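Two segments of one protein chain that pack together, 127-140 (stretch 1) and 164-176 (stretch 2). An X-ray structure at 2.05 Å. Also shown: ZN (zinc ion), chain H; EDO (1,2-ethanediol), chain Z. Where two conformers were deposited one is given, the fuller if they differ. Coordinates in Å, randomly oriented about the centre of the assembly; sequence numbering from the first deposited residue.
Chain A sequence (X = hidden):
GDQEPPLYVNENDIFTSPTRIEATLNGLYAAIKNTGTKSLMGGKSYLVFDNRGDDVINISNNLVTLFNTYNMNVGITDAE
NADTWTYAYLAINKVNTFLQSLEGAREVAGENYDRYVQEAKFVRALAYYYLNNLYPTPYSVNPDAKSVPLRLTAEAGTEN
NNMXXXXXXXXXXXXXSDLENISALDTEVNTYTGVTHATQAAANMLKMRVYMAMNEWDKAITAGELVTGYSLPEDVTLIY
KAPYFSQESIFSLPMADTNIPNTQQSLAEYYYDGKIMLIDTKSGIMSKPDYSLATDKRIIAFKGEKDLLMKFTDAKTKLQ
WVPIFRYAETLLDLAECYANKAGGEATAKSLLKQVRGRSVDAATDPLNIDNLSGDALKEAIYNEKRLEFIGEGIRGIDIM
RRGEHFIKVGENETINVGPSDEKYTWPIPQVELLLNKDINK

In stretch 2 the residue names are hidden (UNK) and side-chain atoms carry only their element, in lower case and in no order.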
# COMPACT_ATOMS: atom_id res chain seq x y z
N ALA A 127 -6.48 6.95 0.39
CA ALA A 127 -5.61 8.10 0.19
C ALA A 127 -5.08 8.59 1.54
O ALA A 127 -3.86 8.76 1.73
CB ALA A 127 -6.36 9.19 -0.55
N TYR A 128 -5.98 8.77 2.51
CA TYR A 128 -5.56 9.16 3.86
C TYR A 128 -4.64 8.14 4.52
O TYR A 128 -3.73 8.51 5.27
CB TYR A 128 -6.77 9.47 4.77
CG TYR A 128 -7.29 10.87 4.56
CD1 TYR A 128 -6.50 11.97 4.89
CD2 TYR A 128 -8.55 11.12 3.99
CE1 TYR A 128 -6.94 13.26 4.69
CE2 TYR A 128 -9.01 12.44 3.79
CZ TYR A 128 -8.19 13.50 4.14
OH TYR A 128 -8.56 14.80 3.95
N TYR A 129 -4.89 6.85 4.27
CA TYR A 129 -4.06 5.81 4.85
C TYR A 129 -2.59 5.93 4.42
O TYR A 129 -1.66 5.81 5.24
CB TYR A 129 -4.63 4.41 4.49
CG TYR A 129 -3.68 3.29 4.74
CD1 TYR A 129 -3.58 2.71 6.00
CD2 TYR A 129 -2.88 2.80 3.73
CE1 TYR A 129 -2.70 1.67 6.25
CE2 TYR A 129 -1.97 1.75 3.97
CZ TYR A 129 -1.90 1.19 5.22
OH TYR A 129 -1.03 0.14 5.48
N TYR A 130 -2.37 6.15 3.12
CA TYR A 130 -1.01 6.33 2.64
C TYR A 130 -0.35 7.63 3.17
O TYR A 130 0.82 7.58 3.57
CB TYR A 130 -0.95 6.21 1.11
CG TYR A 130 -1.14 4.78 0.63
CD1 TYR A 130 -0.24 3.78 1.00
CD2 TYR A 130 -2.17 4.44 -0.23
CE1 TYR A 130 -0.37 2.48 0.55
CE2 TYR A 130 -2.34 3.14 -0.68
CZ TYR A 130 -1.42 2.17 -0.30
OH TYR A 130 -1.56 0.89 -0.74
N LEU A 131 -1.09 8.73 3.27
CA LEU A 131 -0.55 9.94 3.88
C LEU A 131 -0.16 9.69 5.35
O LEU A 131 0.89 10.16 5.82
CB LEU A 131 -1.55 11.09 3.79
CG LEU A 131 -1.97 11.64 2.42
CD1 LEU A 131 -3.06 12.69 2.60
CD2 LEU A 131 -0.71 12.21 1.67
N ASN A 132 -0.94 8.86 6.04
CA ASN A 132 -0.72 8.59 7.46
C ASN A 132 0.51 7.72 7.69
O ASN A 132 0.92 7.54 8.83
CB ASN A 132 -1.94 7.89 8.09
CG ASN A 132 -2.30 8.43 9.47
OD1 ASN A 132 -2.03 9.58 9.79
ND2 ASN A 132 -2.95 7.58 10.30
N ASN A 133 1.05 7.14 6.62
CA ASN A 133 2.27 6.33 6.68
C ASN A 133 3.50 7.03 6.08
O ASN A 133 4.52 6.36 5.83
CB ASN A 133 2.02 4.98 6.01
CG ASN A 133 1.22 4.04 6.88
OD1 ASN A 133 1.79 3.45 7.81
ND2 ASN A 133 -0.09 3.92 6.62
N LEU A 134 3.43 8.36 5.94
CA LEU A 134 4.56 9.20 5.51
C LEU A 134 4.85 10.38 6.45
O LEU A 134 6.00 10.58 6.84
CB LEU A 134 4.34 9.71 4.09
CG LEU A 134 4.39 8.62 3.01
CD1 LEU A 134 3.80 9.14 1.68
CD2 LEU A 134 5.84 8.09 2.86
N TYR A 135 3.82 11.12 6.84
CA TYR A 135 3.99 12.39 7.54
C TYR A 135 4.08 12.33 9.08
O TYR A 135 4.91 12.99 9.64
CB TYR A 135 2.93 13.38 7.03
CG TYR A 135 3.12 13.63 5.54
CD1 TYR A 135 4.12 14.52 5.08
CD2 TYR A 135 2.37 12.95 4.59
CE1 TYR A 135 4.34 14.72 3.70
CE2 TYR A 135 2.61 13.14 3.21
CZ TYR A 135 3.57 14.02 2.78
OH TYR A 135 3.75 14.21 1.43
N PRO A 136 3.28 11.48 9.76
CA PRO A 136 3.39 11.51 11.20
C PRO A 136 4.30 10.42 11.75
O PRO A 136 4.46 9.37 11.13
CB PRO A 136 1.97 11.20 11.65
CG PRO A 136 1.50 10.23 10.63
CD PRO A 136 2.09 10.72 9.34
N THR A 137 4.82 10.67 12.94
CA THR A 137 5.33 9.60 13.76
C THR A 137 4.24 8.53 13.88
O THR A 137 3.07 8.89 14.06
CB THR A 137 5.68 10.14 15.15
OG1 THR A 137 6.67 11.14 14.99
CG2 THR A 137 6.21 9.05 16.11
N PRO A 138 4.60 7.24 13.81
CA PRO A 138 3.59 6.20 13.87
C PRO A 138 2.83 6.15 15.20
O PRO A 138 3.34 6.51 16.25
CB PRO A 138 4.39 4.90 13.67
CG PRO A 138 5.76 5.24 14.10
CD PRO A 138 5.93 6.63 13.59
N TYR A 139 1.59 5.73 15.10
CA TYR A 139 0.70 5.60 16.24
C TYR A 139 1.32 4.75 17.35
O TYR A 139 1.16 5.07 18.52
CB TYR A 139 -0.60 4.97 15.75
CG TYR A 139 -1.70 4.75 16.78
CD1 TYR A 139 -1.63 3.67 17.66
CD2 TYR A 139 -2.84 5.56 16.81
CE1 TYR A 139 -2.64 3.43 18.58
CE2 TYR A 139 -3.88 5.33 17.75
CZ TYR A 139 -3.77 4.23 18.59
OH TYR A 139 -4.72 3.92 19.49
N SER A 140 2.02 3.69 16.97
CA SER A 140 2.64 2.79 17.95
C SER A 140 3.66 3.52 18.79
O SER A 140 3.94 3.07 19.87
CB SER A 140 3.34 1.59 17.28
OG SER A 140 4.39 2.03 16.43
N UNK A 164 -5.44 23.16 10.60
CA UNK A 164 -4.41 22.44 11.31
C UNK A 164 -4.37 20.98 10.92
O UNK A 164 -5.32 20.44 10.34
c UNK A 164 -6.57 23.53 11.46
c UNK A 164 -6.05 23.36 12.83
c UNK A 164 -4.82 22.57 12.79
N UNK A 165 -3.24 20.36 11.27
CA UNK A 165 -3.03 18.94 11.07
C UNK A 165 -3.81 18.18 12.13
O UNK A 165 -3.82 18.58 13.28
n UNK A 165 2.98 16.33 10.40
c UNK A 165 0.85 19.36 10.59
c UNK A 165 2.60 17.60 10.67
c UNK A 165 -0.64 19.42 10.20
c UNK A 165 -1.53 18.62 11.17
n UNK A 165 3.44 18.45 11.25
n UNK A 165 1.38 18.02 10.34
N UNK A 166 -4.50 17.10 11.74
CA UNK A 166 -5.05 16.14 12.68
C UNK A 166 -3.95 15.19 13.12
O UNK A 166 -2.90 15.12 12.47
o UNK A 166 -7.29 16.21 11.87
c UNK A 166 -6.17 15.36 12.02
N UNK A 167 -4.20 14.46 14.20
CA UNK A 167 -3.22 13.50 14.72
C UNK A 167 -3.25 12.18 13.90
O UNK A 167 -4.23 11.89 13.24
o UNK A 167 -4.65 12.45 16.34
c UNK A 167 -3.44 13.20 16.19
c UNK A 167 -3.50 14.51 17.09
N UNK A 168 -2.18 11.39 13.99
CA UNK A 168 -2.13 10.05 13.40
C UNK A 168 -3.34 9.20 13.87
O UNK A 168 -3.98 8.54 13.05
c UNK A 168 -0.76 9.38 13.62
c UNK A 168 -0.61 8.06 12.80
c UNK A 168 -0.43 9.15 15.14
N UNK A 169 -3.70 9.29 15.16
CA UNK A 169 -4.89 8.60 15.67
C UNK A 169 -6.17 9.14 14.99
O UNK A 169 -7.05 8.37 14.58
c UNK A 169 -6.34 8.26 17.86
c UNK A 169 -5.00 8.73 17.20
c UNK A 169 -6.30 8.41 19.41
n UNK A 169 -8.84 8.60 20.13
c UNK A 169 -7.52 7.81 20.18
N UNK A 170 -6.29 10.46 14.87
CA UNK A 170 -7.52 11.04 14.30
C UNK A 170 -7.69 10.62 12.84
O UNK A 170 -8.82 10.38 12.38
c UNK A 170 -7.54 12.57 14.43
o UNK A 170 -6.63 15.12 15.44
c UNK A 170 -7.56 14.54 16.03
n UNK A 170 -8.37 15.16 16.87
c UNK A 170 -7.85 13.05 15.84
N UNK A 171 -6.58 10.53 12.12
CA UNK A 171 -6.66 10.15 10.71
C UNK A 171 -7.12 8.70 10.60
O UNK A 171 -8.03 8.39 9.82
c UNK A 171 -6.01 12.76 9.10
c UNK A 171 -5.36 9.77 8.55
c UNK A 171 -5.04 11.89 9.86
c UNK A 171 -5.34 10.40 9.96
N UNK A 172 -6.52 7.81 11.40
CA UNK A 172 -6.99 6.45 11.45
C UNK A 172 -8.45 6.32 11.83
O UNK A 172 -9.18 5.49 11.27
c UNK A 172 -3.33 4.30 10.11
c UNK A 172 -2.27 4.33 10.97
c UNK A 172 -2.44 4.77 12.24
o UNK A 172 -1.02 3.93 10.53
c UNK A 172 -4.79 5.17 11.88
c UNK A 172 -6.15 5.59 12.39
c UNK A 172 -4.61 4.72 10.56
c UNK A 172 -3.69 5.16 12.71
N UNK A 173 -8.89 7.14 12.77
CA UNK A 173 -10.27 7.07 13.25
C UNK A 173 -11.24 7.50 12.16
O UNK A 173 -12.32 6.92 12.03
o UNK A 173 -9.66 7.44 18.12
c UNK A 173 -9.87 7.17 15.77
o UNK A 173 -9.59 9.30 16.89
c UNK A 173 -9.69 8.04 17.00
c UNK A 173 -10.46 7.90 14.53
N UNK A 174 -10.85 8.48 11.35
CA UNK A 174 -11.70 8.89 10.24
C UNK A 174 -11.73 7.79 9.13
O UNK A 174 -12.78 7.48 8.58
c UNK A 174 -11.78 10.10 7.07
c UNK A 174 -12.06 10.44 8.35
c UNK A 174 -13.87 10.77 7.14
c UNK A 174 -11.31 10.23 9.60
n UNK A 174 -12.92 10.31 6.33
n UNK A 174 -13.37 10.82 8.36
N UNK A 175 -10.58 7.21 8.85
CA UNK A 175 -10.50 6.07 7.92
C UNK A 175 -11.47 4.99 8.35
O UNK A 175 -12.21 4.48 7.52
c UNK A 175 -6.65 6.31 7.23
c UNK A 175 -9.04 4.16 7.07
c UNK A 175 -9.06 5.51 7.81
c UNK A 175 -8.17 6.53 7.08
N UNK A 176 -11.55 4.70 9.65
CA UNK A 176 -12.47 3.68 10.12
C UNK A 176 -13.92 4.11 9.88
O UNK A 176 -14.76 3.26 9.56
c UNK A 176 -10.82 1.30 11.30
c UNK A 176 -12.24 3.34 11.59
c UNK A 176 -10.79 2.61 13.48
c UNK A 176 -10.93 2.67 11.94
ZN ZN H . -14.59 11.44 10.04
C1 EDO Z . -15.85 -0.36 12.44
O1 EDO Z . -16.03 -1.53 11.65
C2 EDO Z . -15.13 0.79 11.78
O2 EDO Z . -14.90 0.65 10.39
O HOH W 1 -0.00 1.92 8.99
O HOH W 2 1.03 4.26 12.38
O HOH W 3 -16.55 11.10 9.04

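Position 164 has three side-chain carbons closing a ring onto the backbone N. It does not touch stretch 1. It is Pro 164.

Position 165 has three carbons, a nitrogen, then a carbon carrying two more nitrogens, near Tyr 135. This is a guanidinium, so the residue is Arg 165. Tyr 135 O lies at its edge, 3.9 Å from Arg 165 NH2.

Position 166 has one carbon and one oxygen, with no contact to stretch 1. It is Ser 166.

Position 167 has a carbon carrying one oxygen and one carbon, and does not touch stretch 1. It is Thr 167, the N-cap of the helix that follows. Thr 167 OG1 accepts from the backbone N of position 170 at 3.0 Å.

Position 168 has three carbons, forked at the first. One packs on Pro 136, another on Tyr 139. It is Val 168. Val 168 CG2 lies 3.7 Å from Pro 136 CG, and Val 168 CG1 3.9 Å from Tyr 139 CA.

Position 169 has four carbons in a row ending in nitrogen, the first at the Tyr 139 ring edge. It is Lys 169. Lys 169 CB sits 3.6 Å from Tyr 139 CE2.

Position 170 has three carbons, the third carrying one oxygen and one nitrogen, and points away from stretch 1. It is Gln 170. Gln 170 OE1 accepts from Thr 167 N at 2.8 Å.

Position 171 has four carbons, forked at the first, one arm two carbons long, against Tyr 128 and Asn 132. It is Ile 171. Ile 171 CG2 is 4.0 Å from Tyr 128 CB, and Ile 171 CB 3.4 Å from Asn 132 OD1.

Position 172 has one carbon, then a six-carbon ring bearing an oxygen, with Asn 132 over one face. It is Tyr 172. Asn 132 ND2 lies 3.3 Å from Tyr 172 CE1. Water 1 links Tyr 172 OH to Asn 133 OD1, and water 2 links it to Tyr 139 N.

Position 173 has three carbons, the third carrying two oxygens, without touching stretch 1. It is Glu 173. Glu 173 OE2 forms a very short salt bridge with Lys 169 NZ, 2.5 Å.

Position 174 has one carbon and a five-membered ring of three carbons and two nitrogens, making no contact with stretch 1. It is His 174. His 174 ND1 binds ZN at 2.2 Å.

Position 175 has four carbons, forked at the first, one arm two carbons long, against Tyr 128 and Tyr 129. It is Ile 175. Ile 175 CD1 is 3.9 Å from Tyr 129 CB.

Position 176 has four carbons, forked at the second, out of reach of stretch 1. It is Leu 176.

The helices run nearly antiparallel, at 159°. Apolar side chains fill much of the contact. Asn 132 ND2 donates to Val 168 O at 3.1 Å, nearly straight at 175°. This is the only direct hydrogen bond across the stretches; the waters at Tyr 172 OH add indirect links.

Stretch 2 (164-176) PRSTVKQIYEHIL
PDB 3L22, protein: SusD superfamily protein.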